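Acetyl-CoA acetyltransferase (Mycobacterium smegmatis, PDB 4EGV) probably acts as an acyltransferase of the thiolase superfamily, a monomeric thiolase-like protein of type 1 built on the thiolase fold with an additional C-terminal domain. Local coordinates at residues T19-V25 against A274-V280; Y93-V97 against I139-E143; Q119-T123 against L296-D301; V337-L342 against R365-T370; P399-V405 against V417-E423. All coordinates share one frame; numbering follows the deposited sequence.

All five contacts reach the same mixed sheet. Interaction 1 pairs strands 20-29 and 271-279, and interaction 2, about 17 Å away between centres, places a helix against the next strand, 136-143; along the chain it is nested inside the loop closed by interaction 1. Interaction 3, whose segments alternate with those of interactions 1 and 2, brings helix 117-130 to strand 294-303. Interactions 4 and 5 follow in series and build the far end of the sheet, with centres about 11 Å apart. Gly298 O to Ile419 N joins interactions 3 and 5, and Ala338 N to Phe402 O joins 4 and 5. Interactions 1 and 3 unite segments 249 and 173 residues apart, while 2, 4 and 5 are more local.

Interaction 1: T19-V25 against A274-V280; sequences TPVIVGV and ALLMMSV
A classic beta bulge, in which Val23 and Gly24 together face Leu276, marks the antiparallel pairing of strands 20-29 and 271-279 inside the mixed sheet. The evidence is the register: Ile22 lies opposite Met277 and Val25 opposite Leu275, so one strand carries a residue more than the other. Leu276 O is the atom shared at the bulge, taking Val23 N at 2.8 Å and, weakly, Gly24 N at 3.3 Å. On one side of it Leu276 N returns a bond to Gly24 O at 2.7 Å; on the other, Val21 and Met278 bond in both directions, with Val21 N 2.7 Å from Met278 O at an N-H...O angle of 165°. At the strand end Val280 N donates to Thr19 O at 2.8 Å, where Ser279 occupies the N-cap position of helix 280-286.

Pro20, Ile22, Val25, Leu275 and Met277 point to one face of the sheet. There Val25 CG1 meets Leu275 CD2 at 3.8 Å; helix 117-130 packs on Pro20 and Met277, helix 383-397 on Val25 and Leu275. The other face carries Val21, Leu276 and Met278. Leu276 holds CG anti to its backbone N (chi1 -175°), which sets Leu276 CG against Val23 CG2 at 3.9 Å, while Val21 CG2 leans on Val280 CG2. Met277 and Met278 are selenomethionines here.

Every touching residue is buried and the side-chain contacts across the pair are aliphatic or through selenomethionine. Directional strength therefore comes from the backbone ladder, and the side chains add apolar contact on both faces.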
# COMPACT_ATOMS: atom_id res chain seq x y z
N THR A 19 -16.50 22.53 -0.33
CA THR A 19 -15.59 21.68 0.41
C THR A 19 -16.14 20.25 0.50
O THR A 19 -17.30 20.04 0.83
CB THR A 19 -15.31 22.28 1.79
OG1 THR A 19 -14.84 23.62 1.64
CG2 THR A 19 -14.27 21.46 2.55
N PRO A 20 -15.30 19.25 0.15
CA PRO A 20 -15.66 17.84 0.17
C PRO A 20 -15.55 17.19 1.55
O PRO A 20 -14.58 17.39 2.29
CB PRO A 20 -14.66 17.23 -0.78
CG PRO A 20 -13.47 18.05 -0.64
CD PRO A 20 -13.94 19.44 -0.38
N VAL A 21 -16.58 16.44 1.89
CA VAL A 21 -16.58 15.65 3.09
C VAL A 21 -16.90 14.18 2.79
O VAL A 21 -17.75 13.87 1.93
CB VAL A 21 -17.53 16.24 4.18
CG1 VAL A 21 -16.87 17.39 4.87
CG2 VAL A 21 -18.87 16.65 3.60
N ILE A 22 -16.22 13.27 3.48
CA ILE A 22 -16.68 11.88 3.52
C ILE A 22 -17.87 11.72 4.48
O ILE A 22 -17.74 12.07 5.67
CB ILE A 22 -15.56 10.90 3.83
CG1 ILE A 22 -14.55 10.94 2.71
CG2 ILE A 22 -16.11 9.48 4.00
CD1 ILE A 22 -13.42 9.98 2.88
N VAL A 23 -19.01 11.26 3.93
CA VAL A 23 -20.25 11.15 4.70
C VAL A 23 -20.70 9.75 5.08
O VAL A 23 -21.36 9.59 6.11
CB VAL A 23 -21.43 11.96 4.15
CG1 VAL A 23 -21.03 13.39 4.07
CG2 VAL A 23 -21.89 11.42 2.83
N GLY A 24 -20.31 8.75 4.29
CA GLY A 24 -20.70 7.39 4.54
C GLY A 24 -19.60 6.44 4.19
O GLY A 24 -18.97 6.58 3.14
N VAL A 25 -19.35 5.47 5.06
CA VAL A 25 -18.33 4.45 4.79
C VAL A 25 -18.96 3.06 4.94
O VAL A 25 -19.89 2.84 5.74
CB VAL A 25 -17.03 4.64 5.68
CG1 VAL A 25 -16.35 5.93 5.36
CG2 VAL A 25 -17.30 4.57 7.14
N ALA A 274 -16.73 0.67 0.53
CA ALA A 274 -17.22 1.81 -0.22
C ALA A 274 -17.07 3.11 0.55
O ALA A 274 -17.17 3.12 1.77
CB ALA A 274 -18.64 1.60 -0.61
N LEU A 275 -16.81 4.20 -0.15
CA LEU A 275 -16.81 5.53 0.45
C LEU A 275 -17.77 6.50 -0.23
O LEU A 275 -17.76 6.66 -1.42
CB LEU A 275 -15.39 6.15 0.46
CG LEU A 275 -14.20 5.27 0.90
CD1 LEU A 275 -12.87 5.84 0.45
CD2 LEU A 275 -14.22 5.03 2.40
N LEU A 276 -18.57 7.17 0.55
CA LEU A 276 -19.46 8.16 0.03
C LEU A 276 -18.99 9.55 0.38
O LEU A 276 -18.81 9.87 1.52
CB LEU A 276 -20.86 7.89 0.56
CG LEU A 276 -22.08 8.69 0.10
CD1 LEU A 276 -22.35 8.68 -1.45
CD2 LEU A 276 -23.25 8.20 0.93
N MSE A 277 -18.82 10.39 -0.62
CA MSE A 277 -18.20 11.69 -0.49
C MSE A 277 -19.03 12.73 -1.20
O MSE A 277 -19.66 12.45 -2.21
CB MSE A 277 -16.86 11.62 -1.15
CG MSE A 277 -15.91 12.75 -0.79
SE MSE A 277 -14.14 12.55 -1.71
CE MSE A 277 -14.06 10.60 -1.69
N MSE A 278 -19.01 13.94 -0.68
CA MSE A 278 -19.93 15.00 -1.10
C MSE A 278 -19.35 16.37 -0.83
O MSE A 278 -18.47 16.53 -0.01
CB MSE A 278 -21.21 14.91 -0.27
CG MSE A 278 -22.38 14.22 -0.85
SE MSE A 278 -23.81 14.05 0.52
CE MSE A 278 -22.84 14.89 1.93
N SER A 279 -19.92 17.38 -1.47
CA SER A 279 -19.75 18.76 -1.08
C SER A 279 -20.57 18.97 0.16
O SER A 279 -21.62 18.40 0.32
CB SER A 279 -20.16 19.71 -2.19
OG SER A 279 -21.51 19.54 -2.56
N VAL A 280 -20.08 19.81 1.05
CA VAL A 280 -20.80 20.24 2.23
C VAL A 280 -22.23 20.78 1.90
O VAL A 280 -23.17 20.59 2.66
CB VAL A 280 -19.85 21.19 3.03
CG1 VAL A 280 -20.51 22.38 3.67
CG2 VAL A 280 -18.99 20.39 3.99

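Interaction 2: Y93-V97 against I139-E143; sequences YPRSV and IFGSE
Tyr93 OH is met by Gly141 CA and by the edge of the Phe140 ring, and makes a weak hydrogen bond with Thr74 O. Tyr93 OH sits 3.5 Å from Gly141 CA and, in the plane of the Phe140 ring, 3.7 Å from Phe140 CD1; these two are van der Waals contacts. The two rings form an offset edge-to-face pair, the edge of Phe140 turned toward the face of Tyr93, with centroids 5.8 Å apart and planes at 87°.

Phe140 is the pivot of the contact. With chi1 at 47° its CG stands between the backbone N and the carbonyl carbon, and the ring projects toward the helix. Val97 answers from the opposite direction: Val97 CG1 lies over the centre of one face of the Phe140 ring, 3.6 Å from the centroid and 13° off the normal, a CH-pi contact. Pro94 completes the surround, Pro94 CB 4.0 Å from Phe140 CZ and its CA at the ring edge. The Ser142 side chain leaves the strand toward the helix, but its OG hydrogen-bonds to Ser42 O.

Helix 93-101, beside helix 42-56, thus crosses strand 136-143 in the helix-on-sheet layering of the alpha/beta thiolase fold.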
# COMPACT_ATOMS: atom_id res chain seq x y z
N TYR A 93 -18.43 -3.02 -14.37
CA TYR A 93 -18.55 -3.33 -12.98
C TYR A 93 -18.99 -2.17 -12.09
O TYR A 93 -19.81 -2.37 -11.24
CB TYR A 93 -17.30 -4.06 -12.51
CG TYR A 93 -16.71 -3.65 -11.20
CD1 TYR A 93 -17.26 -4.10 -10.02
CD2 TYR A 93 -15.61 -2.86 -11.14
CE1 TYR A 93 -16.74 -3.74 -8.86
CE2 TYR A 93 -15.11 -2.50 -9.94
CZ TYR A 93 -15.67 -2.95 -8.83
OH TYR A 93 -15.12 -2.60 -7.66
N PRO A 94 -18.51 -0.95 -12.34
CA PRO A 94 -19.03 0.20 -11.65
C PRO A 94 -20.50 0.54 -11.88
O PRO A 94 -21.17 0.81 -10.91
CB PRO A 94 -18.12 1.32 -12.13
CG PRO A 94 -16.95 0.66 -12.49
CD PRO A 94 -17.36 -0.56 -13.16
N ARG A 95 -21.00 0.53 -13.12
CA ARG A 95 -22.46 0.64 -13.39
C ARG A 95 -23.38 -0.48 -12.87
O ARG A 95 -24.51 -0.21 -12.53
CB ARG A 95 -22.77 0.89 -14.88
CG ARG A 95 -22.68 2.32 -15.20
CD ARG A 95 -23.04 2.67 -16.60
NE ARG A 95 -22.45 3.98 -16.81
CZ ARG A 95 -22.93 5.13 -16.31
NH1 ARG A 95 -24.05 5.15 -15.56
NH2 ARG A 95 -22.25 6.25 -16.55
N SER A 96 -22.90 -1.72 -12.81
CA SER A 96 -23.70 -2.77 -12.24
C SER A 96 -23.94 -2.50 -10.76
O SER A 96 -25.00 -2.86 -10.24
CB SER A 96 -23.04 -4.16 -12.38
OG SER A 96 -22.47 -4.45 -13.62
N VAL A 97 -22.94 -1.92 -10.08
CA VAL A 97 -22.97 -1.63 -8.66
C VAL A 97 -23.93 -0.52 -8.47
O VAL A 97 -24.74 -0.54 -7.55
CB VAL A 97 -21.53 -1.31 -8.06
CG1 VAL A 97 -21.62 -0.68 -6.66
CG2 VAL A 97 -20.67 -2.58 -7.98
N ILE A 139 -17.22 5.74 -4.21
CA ILE A 139 -16.06 4.93 -4.48
C ILE A 139 -16.24 3.53 -3.88
O ILE A 139 -16.83 3.39 -2.82
CB ILE A 139 -14.85 5.67 -3.91
CG1 ILE A 139 -14.54 6.90 -4.75
CG2 ILE A 139 -13.60 4.80 -3.82
CD1 ILE A 139 -13.68 7.92 -4.01
N PHE A 140 -15.78 2.49 -4.55
CA PHE A 140 -15.96 1.16 -4.01
C PHE A 140 -14.95 0.20 -4.61
O PHE A 140 -14.30 0.51 -5.60
CB PHE A 140 -17.40 0.64 -4.19
CG PHE A 140 -17.95 0.84 -5.58
CD1 PHE A 140 -17.51 0.06 -6.64
CD2 PHE A 140 -18.86 1.86 -5.82
CE1 PHE A 140 -17.98 0.27 -7.93
CE2 PHE A 140 -19.34 2.09 -7.15
CZ PHE A 140 -18.89 1.28 -8.19
N GLY A 141 -14.78 -0.96 -3.97
CA GLY A 141 -13.89 -1.98 -4.49
C GLY A 141 -14.22 -3.27 -3.80
O GLY A 141 -14.93 -3.23 -2.84
N SER A 142 -13.70 -4.40 -4.27
CA SER A 142 -14.02 -5.72 -3.70
C SER A 142 -13.09 -6.80 -4.20
O SER A 142 -12.38 -6.62 -5.18
CB SER A 142 -15.48 -6.14 -3.95
OG SER A 142 -15.82 -6.10 -5.32
N GLU A 143 -13.09 -7.95 -3.53
CA GLU A 143 -12.38 -9.11 -4.01
C GLU A 143 -13.06 -10.38 -3.61
O GLU A 143 -13.77 -10.43 -2.62
CB GLU A 143 -10.93 -9.12 -3.60
CG GLU A 143 -10.59 -8.41 -2.32
CD GLU A 143 -9.06 -8.25 -2.13
OE1 GLU A 143 -8.53 -7.08 -2.12
OE2 GLU A 143 -8.41 -9.34 -2.02

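Interaction 3: Q119-T123 against L296-D301; sequences QHLAT and LRGHAD
Asp301 faces His120 and Thr123 where helix 117-130 packs on strand 294-303, an alpha-on-beta layer of the thiolase fold; the short axes come within 8.9 Å. Asp301 CB is already 3.8 Å from His120 CD2. One bond further, Asp301 CG approaches His120 CD2 to 3.5 Å, the side chains crossing at about a right angle and the carboxylate inclined by 37° to the imidazole ring. At the tip the oxygens part: Asp301 OD1 hydrogen-bonds to Ser416 OG on the neighbouring strand, whereas Asp301 OD2 lies 3.9 Å from Thr123 CG2. His120 NE2 and Asp301 OD2 are 4.1 Å apart, too far for a direct bond.

Thr123 is the helix's main foothold. Its OG1 lies beside the backbone N (chi1 -56°), which leaves CG2 anti to that N and against His299, oblique to the ring, while Thr123 OG1 meets His299 CB at 3.6 Å. Thr123 OG1 also donates to Gln119 O at 3.0 Å, and this bond holds the hydroxyl back on the helix. Thr123 N reaches the same carbonyl oxygen from the other face of its plane.

His299 has its own outside anchors, a hydrogen bond from ND1 to Asp430 OD2 and a ring stack with Trp427. At the other end of the contact, Leu296 CD2 touches Thr123 CA at 3.9 Å.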
# COMPACT_ATOMS: atom_id res chain seq x y z
N GLN A 119 -6.88 5.60 -2.09
CA GLN A 119 -6.53 6.89 -1.53
C GLN A 119 -6.25 7.94 -2.62
O GLN A 119 -6.65 9.09 -2.48
CB GLN A 119 -5.43 6.77 -0.46
CG GLN A 119 -5.02 8.02 0.14
CD GLN A 119 -6.07 8.62 0.93
OE1 GLN A 119 -6.65 9.61 0.53
NE2 GLN A 119 -6.35 8.05 2.07
N HIS A 120 -5.62 7.52 -3.72
CA HIS A 120 -5.51 8.35 -4.93
C HIS A 120 -6.90 8.85 -5.42
O HIS A 120 -7.08 10.02 -5.76
CB HIS A 120 -4.73 7.61 -6.02
CG HIS A 120 -4.21 8.48 -7.13
ND1 HIS A 120 -4.99 8.89 -8.21
CD2 HIS A 120 -2.97 8.95 -7.37
CE1 HIS A 120 -4.25 9.61 -9.03
NE2 HIS A 120 -3.02 9.67 -8.55
N LEU A 121 -7.86 7.94 -5.41
CA LEU A 121 -9.21 8.19 -5.84
C LEU A 121 -9.96 9.16 -4.96
O LEU A 121 -10.62 10.08 -5.46
CB LEU A 121 -9.96 6.86 -5.85
CG LEU A 121 -10.71 6.35 -7.08
CD1 LEU A 121 -10.23 6.93 -8.40
CD2 LEU A 121 -10.55 4.84 -7.04
N ALA A 122 -9.88 8.93 -3.64
CA ALA A 122 -10.46 9.85 -2.69
C ALA A 122 -9.85 11.25 -2.82
O ALA A 122 -10.56 12.21 -2.81
CB ALA A 122 -10.33 9.34 -1.29
N THR A 123 -8.54 11.36 -2.97
CA THR A 123 -7.92 12.65 -3.22
C THR A 123 -8.37 13.31 -4.55
O THR A 123 -8.71 14.49 -4.57
CB THR A 123 -6.39 12.54 -3.13
OG1 THR A 123 -6.03 12.00 -1.86
CG2 THR A 123 -5.71 13.90 -3.38
N LEU A 296 -11.08 15.62 4.33
CA LEU A 296 -9.80 15.17 3.89
C LEU A 296 -8.84 16.37 3.99
O LEU A 296 -8.71 17.17 3.08
CB LEU A 296 -9.91 14.57 2.48
CG LEU A 296 -8.62 14.11 1.80
CD1 LEU A 296 -7.80 13.19 2.66
CD2 LEU A 296 -8.98 13.46 0.49
N ARG A 297 -8.20 16.49 5.13
CA ARG A 297 -7.41 17.65 5.42
C ARG A 297 -6.07 17.68 4.71
O ARG A 297 -5.69 18.69 4.19
CB ARG A 297 -7.25 17.85 6.92
CG ARG A 297 -8.53 18.29 7.61
CD ARG A 297 -8.85 19.77 7.36
NE ARG A 297 -7.84 20.70 7.87
CZ ARG A 297 -7.79 21.17 9.12
NH1 ARG A 297 -8.69 20.84 10.02
NH2 ARG A 297 -6.83 21.99 9.48
N GLY A 298 -5.39 16.55 4.66
CA GLY A 298 -4.15 16.49 3.91
C GLY A 298 -4.12 15.38 2.90
O GLY A 298 -4.82 14.39 3.01
N HIS A 299 -3.28 15.57 1.90
CA HIS A 299 -3.17 14.59 0.85
C HIS A 299 -1.91 14.81 0.07
O HIS A 299 -1.43 15.92 0.04
CB HIS A 299 -4.38 14.68 -0.07
CG HIS A 299 -4.92 16.07 -0.23
ND1 HIS A 299 -4.53 16.92 -1.25
CD2 HIS A 299 -5.81 16.77 0.51
CE1 HIS A 299 -5.17 18.06 -1.13
NE2 HIS A 299 -5.94 18.00 -0.06
N ALA A 300 -1.35 13.75 -0.50
CA ALA A 300 -0.30 13.82 -1.52
C ALA A 300 -0.24 12.50 -2.29
O ALA A 300 -0.63 11.47 -1.77
CB ALA A 300 1.03 14.18 -0.91
N ASP A 301 0.20 12.55 -3.54
CA ASP A 301 0.42 11.37 -4.36
C ASP A 301 1.85 11.40 -4.96
O ASP A 301 2.20 12.30 -5.71
CB ASP A 301 -0.64 11.23 -5.48
CG ASP A 301 -2.10 11.40 -4.98
OD1 ASP A 301 -2.59 10.60 -4.13
OD2 ASP A 301 -2.79 12.31 -5.47

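Interaction 4: V337-L342 against R365-T370; sequences VAAFDL and RGLTLT
Arg365 and Phe340 carry the two largest buried areas of this contact and meet with their flat groups nearly perpendicular, the planes 86° apart. Phe340 CE2 stands over the centre of the guanidinium face, 3.7 Å from Arg365 CZ, while the guanidinium sits at the edge of the Phe340 ring. Val337 O lies nearly in the guanidinium plane and accepts Arg365 NH1 at 2.8 Å and 165°, which fixes the rotation of the group; a bend at chi3 (-69°) sets NH1 toward that oxygen. Arg365 NH1 also bonds Leu334 O, and NH2 forms a salt bridge with Asp363.

Leu367 is the third main residue. Leu367 O accepts Leu342 N at 3.0 Å, and Leu367 CD2 meets Leu342 CD2 at 3.9 Å, the side chains running obliquely past each other. Here the loop before helix 373-376 lines strand 337-342, the outermost strand at this end of the mixed sheet.

Farther along, Asp341 OD1 receives Leu369 N on its anti lone pair at 3.0 Å, and Thr370 N weakly. Asp341 OD2 is taken by Tyr383 OH. Thr370 N is shared, since Thr368 OG1 also accepts it at 3.3 Å in an ST turn; Thr368 OG1 accepts Gly371 N too. Leu369 CD2 rests 4.0 Å from Ala339 CB.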
# COMPACT_ATOMS: atom_id res chain seq x y z
N VAL A 337 -0.85 13.74 14.94
CA VAL A 337 -1.63 12.60 14.45
C VAL A 337 -1.97 11.64 15.61
O VAL A 337 -1.12 11.29 16.42
CB VAL A 337 -0.85 11.83 13.37
CG1 VAL A 337 -1.67 10.72 12.80
CG2 VAL A 337 -0.46 12.72 12.26
N ALA A 338 -3.23 11.23 15.65
CA ALA A 338 -3.74 10.35 16.68
C ALA A 338 -3.73 8.86 16.32
O ALA A 338 -3.60 8.00 17.19
CB ALA A 338 -5.12 10.79 17.08
N ALA A 339 -3.86 8.55 15.02
CA ALA A 339 -3.97 7.17 14.52
C ALA A 339 -3.40 7.05 13.12
O ALA A 339 -3.52 7.97 12.32
CB ALA A 339 -5.42 6.68 14.56
N PHE A 340 -2.77 5.91 12.84
CA PHE A 340 -2.16 5.59 11.54
C PHE A 340 -2.74 4.31 10.97
O PHE A 340 -2.94 3.37 11.71
CB PHE A 340 -0.64 5.39 11.68
CG PHE A 340 0.12 6.63 12.04
CD1 PHE A 340 0.63 7.46 11.05
CD2 PHE A 340 0.36 6.96 13.37
CE1 PHE A 340 1.33 8.59 11.37
CE2 PHE A 340 1.06 8.10 13.71
CZ PHE A 340 1.54 8.91 12.71
N ASP A 341 -3.01 4.30 9.67
CA ASP A 341 -3.10 3.07 8.88
C ASP A 341 -2.09 3.14 7.75
O ASP A 341 -2.29 3.85 6.77
CB ASP A 341 -4.49 2.78 8.31
CG ASP A 341 -4.62 1.33 7.80
OD1 ASP A 341 -4.94 0.44 8.59
OD2 ASP A 341 -4.41 1.08 6.60
N LEU A 342 -1.00 2.41 7.93
CA LEU A 342 0.09 2.33 6.97
C LEU A 342 0.00 1.01 6.22
O LEU A 342 -0.21 -0.04 6.80
CB LEU A 342 1.45 2.51 7.67
CG LEU A 342 2.04 3.89 7.98
CD1 LEU A 342 1.10 5.05 7.88
CD2 LEU A 342 2.76 3.90 9.32
N ARG A 365 0.75 4.81 19.50
CA ARG A 365 -0.44 5.15 18.66
C ARG A 365 -0.88 3.99 17.74
O ARG A 365 -2.03 3.87 17.42
CB ARG A 365 -0.19 6.44 17.85
CG ARG A 365 -0.15 7.74 18.70
CD ARG A 365 0.29 8.99 17.89
NE ARG A 365 1.69 8.95 17.50
CZ ARG A 365 2.31 9.85 16.74
NH1 ARG A 365 1.66 10.91 16.27
NH2 ARG A 365 3.60 9.70 16.45
N GLY A 366 0.07 3.14 17.38
CA GLY A 366 -0.13 2.01 16.51
C GLY A 366 0.12 2.40 15.07
O GLY A 366 -0.07 3.54 14.69
N LEU A 367 0.53 1.46 14.25
CA LEU A 367 0.72 1.76 12.81
C LEU A 367 -0.39 1.24 11.89
O LEU A 367 -0.34 1.42 10.69
CB LEU A 367 2.09 1.29 12.33
CG LEU A 367 3.25 1.74 13.21
CD1 LEU A 367 4.48 0.97 12.81
CD2 LEU A 367 3.47 3.23 13.06
N THR A 368 -1.41 0.61 12.47
CA THR A 368 -2.53 0.08 11.70
C THR A 368 -3.88 0.27 12.39
O THR A 368 -4.00 0.28 13.59
CB THR A 368 -2.32 -1.41 11.31
OG1 THR A 368 -3.32 -1.81 10.39
CG2 THR A 368 -2.34 -2.33 12.54
N LEU A 369 -4.90 0.45 11.60
CA LEU A 369 -6.21 0.56 12.12
C LEU A 369 -7.01 -0.69 11.80
O LEU A 369 -8.01 -0.96 12.40
CB LEU A 369 -6.88 1.75 11.45
CG LEU A 369 -6.48 3.10 11.97
CD1 LEU A 369 -7.07 4.17 11.07
CD2 LEU A 369 -6.96 3.23 13.39
N THR A 370 -6.53 -1.44 10.84
CA THR A 370 -7.24 -2.53 10.26
C THR A 370 -6.68 -3.87 10.76
O THR A 370 -7.41 -4.81 11.06
CB THR A 370 -7.13 -2.41 8.74
OG1 THR A 370 -8.00 -1.38 8.28
CG2 THR A 370 -7.53 -3.65 8.10

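Interaction 5: P399-V405 against V417-E423; sequences PGQFALV and VGIYSTE
Phe402 turns one ring face to Ser421, whose CB lies over it, offset toward the rim, 3.8 Å from the centroid and 18° off the normal, a CH-pi contact. At the ring's edge come Ile419 CG2, 3.8 Å from Phe402 CD1, and Glu423 OE1, its carboxylate plane at 89° to the ring. Ser421 OG, anti to the backbone N (chi1 -177°), donates to Gln401 O at 2.9 Å from above the carbonyl plane, and accepts Glu423 N in an ST turn. Just beyond, Gly400 N donates to Thr422 OG1 at 2.7 Å, tying the loop ends together.

Within the hairpin, Leu404 and Ile419 share a sheet face and slant across one another, CD1 to CD1 at 3.8 Å; Leu404 CG also meets Val417 CG1 at 3.7 Å. On the other face Val405 CG2 approaches the Tyr420 ring obliquely, 3.9 Å from CE2. Paired backbone bonds link Ala403 with Tyr420 and Val405 with Gly418.

Helix 317-330 packs on Val417 and Ile419, helix 383-397 on Ala403, Val405 and Tyr420. The hairpin is therefore sandwiched between helices, with strand 337-342 beside 402-409 and strand 294-303 beside 414-421.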
# COMPACT_ATOMS: atom_id res chain seq x y z
N PRO A 399 -13.71 13.48 18.02
CA PRO A 399 -13.80 14.68 17.15
C PRO A 399 -12.67 15.69 17.40
O PRO A 399 -12.30 15.92 18.54
CB PRO A 399 -15.18 15.27 17.49
CG PRO A 399 -15.87 14.23 18.37
CD PRO A 399 -14.79 13.43 19.03
N GLY A 400 -12.13 16.28 16.35
CA GLY A 400 -11.00 17.20 16.50
C GLY A 400 -9.62 16.61 16.23
O GLY A 400 -8.73 17.32 15.78
N GLN A 401 -9.44 15.30 16.50
CA GLN A 401 -8.18 14.59 16.22
C GLN A 401 -7.96 14.24 14.73
O GLN A 401 -8.87 14.34 13.93
CB GLN A 401 -8.09 13.38 17.12
CG GLN A 401 -7.68 13.75 18.53
CD GLN A 401 -7.92 12.61 19.50
OE1 GLN A 401 -8.86 12.65 20.27
NE2 GLN A 401 -7.08 11.59 19.45
N PHE A 402 -6.73 13.85 14.38
CA PHE A 402 -6.33 13.62 13.00
C PHE A 402 -5.83 12.22 12.77
O PHE A 402 -5.13 11.72 13.58
CB PHE A 402 -5.21 14.59 12.60
CG PHE A 402 -5.68 15.99 12.40
CD1 PHE A 402 -5.89 16.49 11.13
CD2 PHE A 402 -5.90 16.82 13.50
CE1 PHE A 402 -6.32 17.81 10.95
CE2 PHE A 402 -6.34 18.12 13.33
CZ PHE A 402 -6.53 18.63 12.06
N ALA A 403 -6.20 11.62 11.62
CA ALA A 403 -5.78 10.22 11.20
C ALA A 403 -5.10 10.16 9.82
O ALA A 403 -5.64 10.66 8.83
CB ALA A 403 -6.96 9.27 11.22
N LEU A 404 -3.94 9.54 9.76
CA LEU A 404 -3.20 9.42 8.51
C LEU A 404 -3.36 8.03 7.87
O LEU A 404 -3.23 6.99 8.54
CB LEU A 404 -1.73 9.77 8.75
CG LEU A 404 -0.80 9.92 7.56
CD1 LEU A 404 0.20 10.99 7.82
CD2 LEU A 404 -0.08 8.62 7.24
N VAL A 405 -3.67 8.00 6.58
CA VAL A 405 -3.73 6.76 5.84
C VAL A 405 -2.63 6.79 4.79
O VAL A 405 -2.53 7.73 4.06
CB VAL A 405 -5.15 6.55 5.19
CG1 VAL A 405 -5.22 5.32 4.34
CG2 VAL A 405 -6.21 6.47 6.25
N VAL A 417 -1.36 9.45 0.29
CA VAL A 417 -1.61 9.71 1.69
C VAL A 417 -2.86 10.56 1.82
O VAL A 417 -3.08 11.44 1.04
CB VAL A 417 -0.37 10.36 2.43
CG1 VAL A 417 -0.64 10.50 3.90
CG2 VAL A 417 0.88 9.56 2.19
N GLY A 418 -3.69 10.23 2.78
CA GLY A 418 -4.78 11.07 3.20
C GLY A 418 -4.78 11.26 4.71
O GLY A 418 -4.47 10.35 5.47
N ILE A 419 -5.10 12.47 5.14
CA ILE A 419 -5.25 12.77 6.54
C ILE A 419 -6.66 13.25 6.71
O ILE A 419 -7.10 14.11 6.00
CB ILE A 419 -4.23 13.83 7.04
CG1 ILE A 419 -2.79 13.33 6.77
CG2 ILE A 419 -4.48 14.13 8.50
CD1 ILE A 419 -1.69 14.20 7.27
N TYR A 420 -7.35 12.66 7.68
CA TYR A 420 -8.77 12.87 7.96
C TYR A 420 -9.01 13.45 9.37
O TYR A 420 -8.26 13.16 10.31
CB TYR A 420 -9.49 11.54 7.81
CG TYR A 420 -9.32 10.93 6.45
CD1 TYR A 420 -10.18 11.26 5.44
CD2 TYR A 420 -8.30 10.05 6.17
CE1 TYR A 420 -10.02 10.74 4.17
CE2 TYR A 420 -8.15 9.53 4.93
CZ TYR A 420 -9.01 9.89 3.92
OH TYR A 420 -8.91 9.37 2.66
N SER A 421 -10.05 14.28 9.49
CA SER A 421 -10.50 14.91 10.75
C SER A 421 -11.91 15.49 10.64
O SER A 421 -12.36 15.86 9.57
CB SER A 421 -9.57 16.04 11.15
OG SER A 421 -9.97 16.58 12.38
N THR A 422 -12.58 15.61 11.77
CA THR A 422 -13.88 16.28 11.84
C THR A 422 -13.77 17.81 11.84
O THR A 422 -14.74 18.51 11.54
CB THR A 422 -14.66 15.88 13.08
OG1 THR A 422 -13.80 15.93 14.22
CG2 THR A 422 -15.26 14.49 12.92
N GLU A 423 -12.58 18.31 12.19
CA GLU A 423 -12.26 19.74 12.24
C GLU A 423 -12.32 20.36 10.82
O GLU A 423 -11.52 20.01 9.97
CB GLU A 423 -10.91 19.97 12.94
CG GLU A 423 -10.66 21.40 13.48
CD GLU A 423 -9.17 21.69 13.79
OE1 GLU A 423 -8.65 21.20 14.84
OE2 GLU A 423 -8.50 22.41 13.00